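Local coordinates for nucleoporin NUP170 (Chaetomium thermophilum, PDB 5HAX), which probably serves as a structural scaffold nucleoporin of the nuclear pore complex, joining an N-terminal beta-propeller to a helical C-terminal region, at residues A[30-44]-A[345-359]. Residues are numbered along the deposited sequence; the frame is centred on the assembly and turned at random.
Sequences CRPGASSDYEMQSSD and QFVKFPPRESPTRIR. With EDO (1,2-ethanediol), chain G; PO4 (phosphate ion), chain C.
Tyr38 is clamped between Pro351 and Lys348. Pro351 CB sits over the ring's centre, 3.7 Å from the centroid, while Lys348 NZ lies over the opposite face in a cation-pi contact. In the ring plane, Tyr38 OH bonds Phe349 O at 2.7 Å. Lys348 reaches there because its chain bends at chi2 (67°) and chi4 (-85°), bringing NZ 2.9 Å from Asp37 O; Glu427 and Tyr425 O also hold that ammonium. Replacing Tyr38 by an alanine would probably leave Phe349 O without this hydroxyl and open a gap between Pro351 and Lys348. Met40 SD flanks the clamp, 4.1 Å from Pro351 CB.

Strand 33-35 adds itself as the edge strand of a propeller sheet, parallel to the end of strand 341-348, through four backbone bonds. Phe346 takes Cys30 CB over one face and Ser35 CB at its edge.

On the solvent side, poorly ordered Arg359 lays a guanidinium face over Ser42 CB; Arg359 NH2 makes a long 3.5 Å salt bridge to Asp44 OD1 and bonds a phosphate, probably from the crystallisation liquor. The chemistry implies that the backbone ladder and clamped tyrosine fasten the N-terminal segment to the propeller, whereas the exposed end is likely to be more mobile and less specific.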
# COMPACT_ATOMS: atom_id res chain seq x y z
N CYS A 30 -17.39 2.40 7.55
CA CYS A 30 -17.16 3.63 8.30
C CYS A 30 -18.33 4.57 8.07
O CYS A 30 -18.14 5.74 7.73
CB CYS A 30 -15.84 4.29 7.90
SG CYS A 30 -14.36 3.39 8.43
N ARG A 31 -19.55 4.06 8.23
CA ARG A 31 -20.74 4.87 8.03
C ARG A 31 -20.85 5.93 9.11
O ARG A 31 -20.20 5.83 10.16
CB ARG A 31 -21.99 3.99 8.03
CG ARG A 31 -22.16 3.13 6.79
CD ARG A 31 -23.25 2.10 6.99
NE ARG A 31 -22.89 1.12 8.01
CZ ARG A 31 -23.76 0.34 8.64
NH1 ARG A 31 -25.06 0.41 8.37
NH2 ARG A 31 -23.33 -0.53 9.55
N PRO A 32 -21.65 6.97 8.88
CA PRO A 32 -21.80 8.03 9.89
C PRO A 32 -22.09 7.46 11.27
O PRO A 32 -22.99 6.65 11.45
CB PRO A 32 -22.97 8.86 9.35
CG PRO A 32 -22.91 8.67 7.88
CD PRO A 32 -22.40 7.27 7.65
N GLY A 33 -21.29 7.89 12.24
CA GLY A 33 -21.32 7.33 13.58
C GLY A 33 -19.92 7.22 14.16
O GLY A 33 -19.05 8.03 13.82
N ALA A 34 -19.67 6.23 15.01
CA ALA A 34 -18.37 6.08 15.64
C ALA A 34 -18.12 4.62 15.97
O ALA A 34 -19.04 3.79 15.97
CB ALA A 34 -18.26 6.95 16.89
N SER A 35 -16.86 4.31 16.27
CA SER A 35 -16.46 2.95 16.60
C SER A 35 -15.27 2.97 17.54
O SER A 35 -14.44 3.89 17.50
CB SER A 35 -16.11 2.15 15.34
OG SER A 35 -15.46 0.94 15.67
N SER A 36 -15.19 1.94 18.39
CA SER A 36 -14.02 1.69 19.24
C SER A 36 -13.65 0.21 19.21
O SER A 36 -13.16 -0.33 20.20
CB SER A 36 -14.28 2.14 20.68
OG SER A 36 -15.33 1.40 21.27
N ASP A 37 -13.86 -0.44 18.07
CA ASP A 37 -13.66 -1.88 17.95
C ASP A 37 -12.18 -2.19 17.73
O ASP A 37 -11.61 -1.80 16.70
CB ASP A 37 -14.49 -2.44 16.80
CG ASP A 37 -15.98 -2.33 17.05
OD1 ASP A 37 -16.55 -3.26 17.67
OD2 ASP A 37 -16.59 -1.32 16.63
N TYR A 38 -11.57 -2.89 18.68
CA TYR A 38 -10.19 -3.34 18.57
C TYR A 38 -10.06 -4.73 19.15
O TYR A 38 -10.73 -5.09 20.12
CB TYR A 38 -9.21 -2.42 19.32
CG TYR A 38 -9.11 -1.00 18.82
CD1 TYR A 38 -8.18 -0.65 17.85
CD2 TYR A 38 -9.91 0.00 19.35
CE1 TYR A 38 -8.08 0.66 17.40
CE2 TYR A 38 -9.82 1.31 18.90
CZ TYR A 38 -8.90 1.63 17.93
OH TYR A 38 -8.80 2.93 17.49
N GLU A 39 -9.18 -5.53 18.54
CA GLU A 39 -8.59 -6.69 19.19
C GLU A 39 -7.09 -6.43 19.27
O GLU A 39 -6.41 -6.38 18.24
CB GLU A 39 -8.89 -7.99 18.44
CG GLU A 39 -8.54 -9.23 19.26
CD GLU A 39 -8.74 -10.53 18.50
OE1 GLU A 39 -9.42 -10.51 17.45
OE2 GLU A 39 -8.22 -11.57 18.96
N MET A 40 -6.59 -6.24 20.48
CA MET A 40 -5.18 -5.93 20.70
C MET A 40 -4.37 -7.22 20.81
O MET A 40 -4.82 -8.21 21.38
CB MET A 40 -5.01 -5.10 21.97
CG MET A 40 -5.63 -3.71 21.88
SD MET A 40 -4.87 -2.67 20.61
CE MET A 40 -3.19 -2.56 21.22
N GLN A 41 -3.16 -7.18 20.25
CA GLN A 41 -2.24 -8.31 20.28
C GLN A 41 -0.91 -7.86 20.85
O GLN A 41 -0.43 -6.76 20.56
CB GLN A 41 -2.02 -8.88 18.87
CG GLN A 41 -3.29 -9.24 18.12
CD GLN A 41 -4.01 -10.44 18.71
OE1 GLN A 41 -3.54 -11.06 19.66
NE2 GLN A 41 -5.16 -10.77 18.15
N SER A 42 -0.31 -8.72 21.68
CA SER A 42 1.04 -8.46 22.16
C SER A 42 2.01 -8.47 20.98
O SER A 42 1.84 -9.22 20.02
CB SER A 42 1.44 -9.50 23.19
OG SER A 42 2.63 -9.13 23.86
N SER A 43 3.02 -7.61 21.05
CA SER A 43 3.94 -7.47 19.93
C SER A 43 4.74 -8.74 19.68
O SER A 43 5.18 -8.99 18.55
CB SER A 43 4.89 -6.29 20.16
OG SER A 43 5.63 -6.46 21.36
N ASP A 44 4.95 -9.55 20.72
CA ASP A 44 5.68 -10.80 20.59
C ASP A 44 4.78 -11.97 20.24
O ASP A 44 5.26 -13.10 20.14
CB ASP A 44 6.43 -11.10 21.90
CG ASP A 44 5.49 -11.32 23.08
OD1 ASP A 44 4.34 -10.84 23.02
OD2 ASP A 44 5.91 -11.96 24.06
N GLN A 345 -17.80 13.00 9.45
CA GLN A 345 -18.83 11.97 9.38
C GLN A 345 -18.65 10.84 10.38
O GLN A 345 -19.62 10.40 10.99
CB GLN A 345 -18.88 11.37 7.97
CG GLN A 345 -19.35 12.33 6.89
CD GLN A 345 -20.85 12.52 6.87
OE1 GLN A 345 -21.54 12.17 7.83
NE2 GLN A 345 -21.37 13.05 5.77
N PHE A 346 -17.42 10.36 10.56
CA PHE A 346 -17.15 9.15 11.32
C PHE A 346 -15.89 9.34 12.16
O PHE A 346 -14.94 9.98 11.72
CB PHE A 346 -16.98 7.95 10.38
CG PHE A 346 -16.51 6.70 11.06
CD1 PHE A 346 -15.17 6.36 11.05
CD2 PHE A 346 -17.40 5.87 11.70
CE1 PHE A 346 -14.73 5.22 11.68
CE2 PHE A 346 -16.97 4.72 12.33
CZ PHE A 346 -15.63 4.40 12.33
N VAL A 347 -15.91 8.78 13.37
CA VAL A 347 -14.79 8.88 14.31
C VAL A 347 -14.42 7.49 14.78
O VAL A 347 -15.28 6.74 15.26
CB VAL A 347 -15.13 9.78 15.52
CG1 VAL A 347 -13.93 9.86 16.47
CG2 VAL A 347 -15.56 11.16 15.07
N LYS A 348 -13.13 7.15 14.67
CA LYS A 348 -12.58 5.95 15.31
C LYS A 348 -11.87 6.39 16.59
O LYS A 348 -10.84 7.07 16.53
CB LYS A 348 -11.63 5.21 14.37
CG LYS A 348 -11.19 3.84 14.90
CD LYS A 348 -12.37 2.85 14.96
CE LYS A 348 -12.06 1.64 15.83
NZ LYS A 348 -11.35 0.56 15.09
N PHE A 349 -12.43 6.01 17.73
CA PHE A 349 -11.85 6.39 19.01
C PHE A 349 -10.69 5.47 19.39
O PHE A 349 -10.57 4.36 18.87
CB PHE A 349 -12.92 6.36 20.10
CG PHE A 349 -13.89 7.51 20.03
CD1 PHE A 349 -13.56 8.75 20.56
CD2 PHE A 349 -15.13 7.35 19.44
CE1 PHE A 349 -14.45 9.80 20.49
CE2 PHE A 349 -16.03 8.41 19.37
CZ PHE A 349 -15.68 9.64 19.90
N PRO A 350 -9.84 5.91 20.31
CA PRO A 350 -8.61 5.16 20.61
C PRO A 350 -8.90 3.83 21.29
O PRO A 350 -9.95 3.66 21.93
CB PRO A 350 -7.84 6.09 21.55
CG PRO A 350 -8.45 7.43 21.39
CD PRO A 350 -9.87 7.21 21.00
N PRO A 351 -7.97 2.88 21.22
CA PRO A 351 -8.08 1.67 22.04
C PRO A 351 -7.83 1.99 23.50
O PRO A 351 -7.38 3.08 23.86
CB PRO A 351 -6.98 0.77 21.47
CG PRO A 351 -5.92 1.76 21.06
CD PRO A 351 -6.67 2.97 20.54
N ARG A 352 -8.12 1.01 24.36
CA ARG A 352 -7.97 1.18 25.80
C ARG A 352 -6.72 0.50 26.36
O ARG A 352 -6.10 1.03 27.29
CB ARG A 352 -9.20 0.64 26.53
CG ARG A 352 -9.23 0.97 28.02
CD ARG A 352 -10.64 1.03 28.56
NE ARG A 352 -11.32 2.27 28.18
CZ ARG A 352 -11.31 3.39 28.90
NH1 ARG A 352 -10.64 3.46 30.04
NH2 ARG A 352 -11.96 4.46 28.46
N GLU A 353 -6.33 -0.64 25.81
CA GLU A 353 -5.19 -1.38 26.33
C GLU A 353 -3.90 -0.58 26.16
O GLU A 353 -3.59 -0.11 25.06
CB GLU A 353 -5.06 -2.73 25.61
CG GLU A 353 -4.92 -3.92 26.55
CD GLU A 353 -4.43 -5.16 25.83
OE1 GLU A 353 -3.26 -5.18 25.39
OE2 GLU A 353 -5.22 -6.13 25.71
N SER A 354 -3.15 -0.43 27.25
CA SER A 354 -1.84 0.19 27.24
C SER A 354 -0.75 -0.86 27.12
O SER A 354 -0.96 -2.04 27.44
CB SER A 354 -1.63 1.01 28.51
OG SER A 354 -2.27 2.28 28.42
N PRO A 355 0.44 -0.48 26.67
CA PRO A 355 1.54 -1.45 26.55
C PRO A 355 2.03 -1.89 27.93
O PRO A 355 2.09 -1.09 28.87
CB PRO A 355 2.62 -0.68 25.78
CG PRO A 355 2.34 0.75 26.10
CD PRO A 355 0.85 0.87 26.25
N THR A 356 2.39 -3.17 28.03
CA THR A 356 2.83 -3.74 29.30
C THR A 356 3.97 -4.73 29.06
O THR A 356 4.03 -5.39 28.03
CB THR A 356 1.68 -4.46 30.03
OG1 THR A 356 1.08 -5.42 29.16
CG2 THR A 356 0.63 -3.46 30.49
N ARG A 357 4.86 -4.80 30.05
CA ARG A 357 5.93 -5.81 30.03
C ARG A 357 5.36 -7.20 30.24
O ARG A 357 5.73 -8.15 29.53
CB ARG A 357 6.97 -5.48 31.10
CG ARG A 357 8.02 -6.56 31.32
CD ARG A 357 9.03 -6.14 32.39
NE ARG A 357 10.00 -7.20 32.67
CZ ARG A 357 9.80 -8.19 33.54
NH1 ARG A 357 8.66 -8.27 34.21
NH2 ARG A 357 10.74 -9.10 33.72
N ILE A 358 4.46 -7.35 31.21
CA ILE A 358 3.80 -8.62 31.52
C ILE A 358 2.46 -8.65 30.81
O ILE A 358 1.76 -7.63 30.72
CB ILE A 358 3.64 -8.79 33.04
CG1 ILE A 358 4.99 -9.15 33.67
CG2 ILE A 358 2.61 -9.87 33.37
CD1 ILE A 358 5.02 -9.00 35.18
N ARG A 359 2.09 -9.83 30.30
CA ARG A 359 0.81 -9.99 29.62
C ARG A 359 -0.34 -9.80 30.60
O ARG A 359 -0.48 -10.57 31.56
CB ARG A 359 0.74 -11.38 28.98
CG ARG A 359 1.60 -11.55 27.74
CD ARG A 359 0.75 -11.91 26.53
NE ARG A 359 1.56 -12.38 25.41
CZ ARG A 359 1.06 -12.87 24.28
NH1 ARG A 359 -0.25 -12.96 24.11
NH2 ARG A 359 1.87 -13.28 23.31
C1 EDO G . -19.43 7.39 4.39
O1 EDO G . -20.04 6.17 4.83
C2 EDO G . -19.63 8.47 5.44
O2 EDO G . -19.15 8.00 6.71
P PO4 C . 1.08 -16.49 21.15
O1 PO4 C . 0.24 -15.40 21.79
O2 PO4 C . 1.48 -16.07 19.76
O3 PO4 C . 0.27 -17.76 21.07
O4 PO4 C . 2.32 -16.72 21.97
O HOH W 1 -8.16 6.15 16.78
O HOH W 2 2.21 -7.38 26.38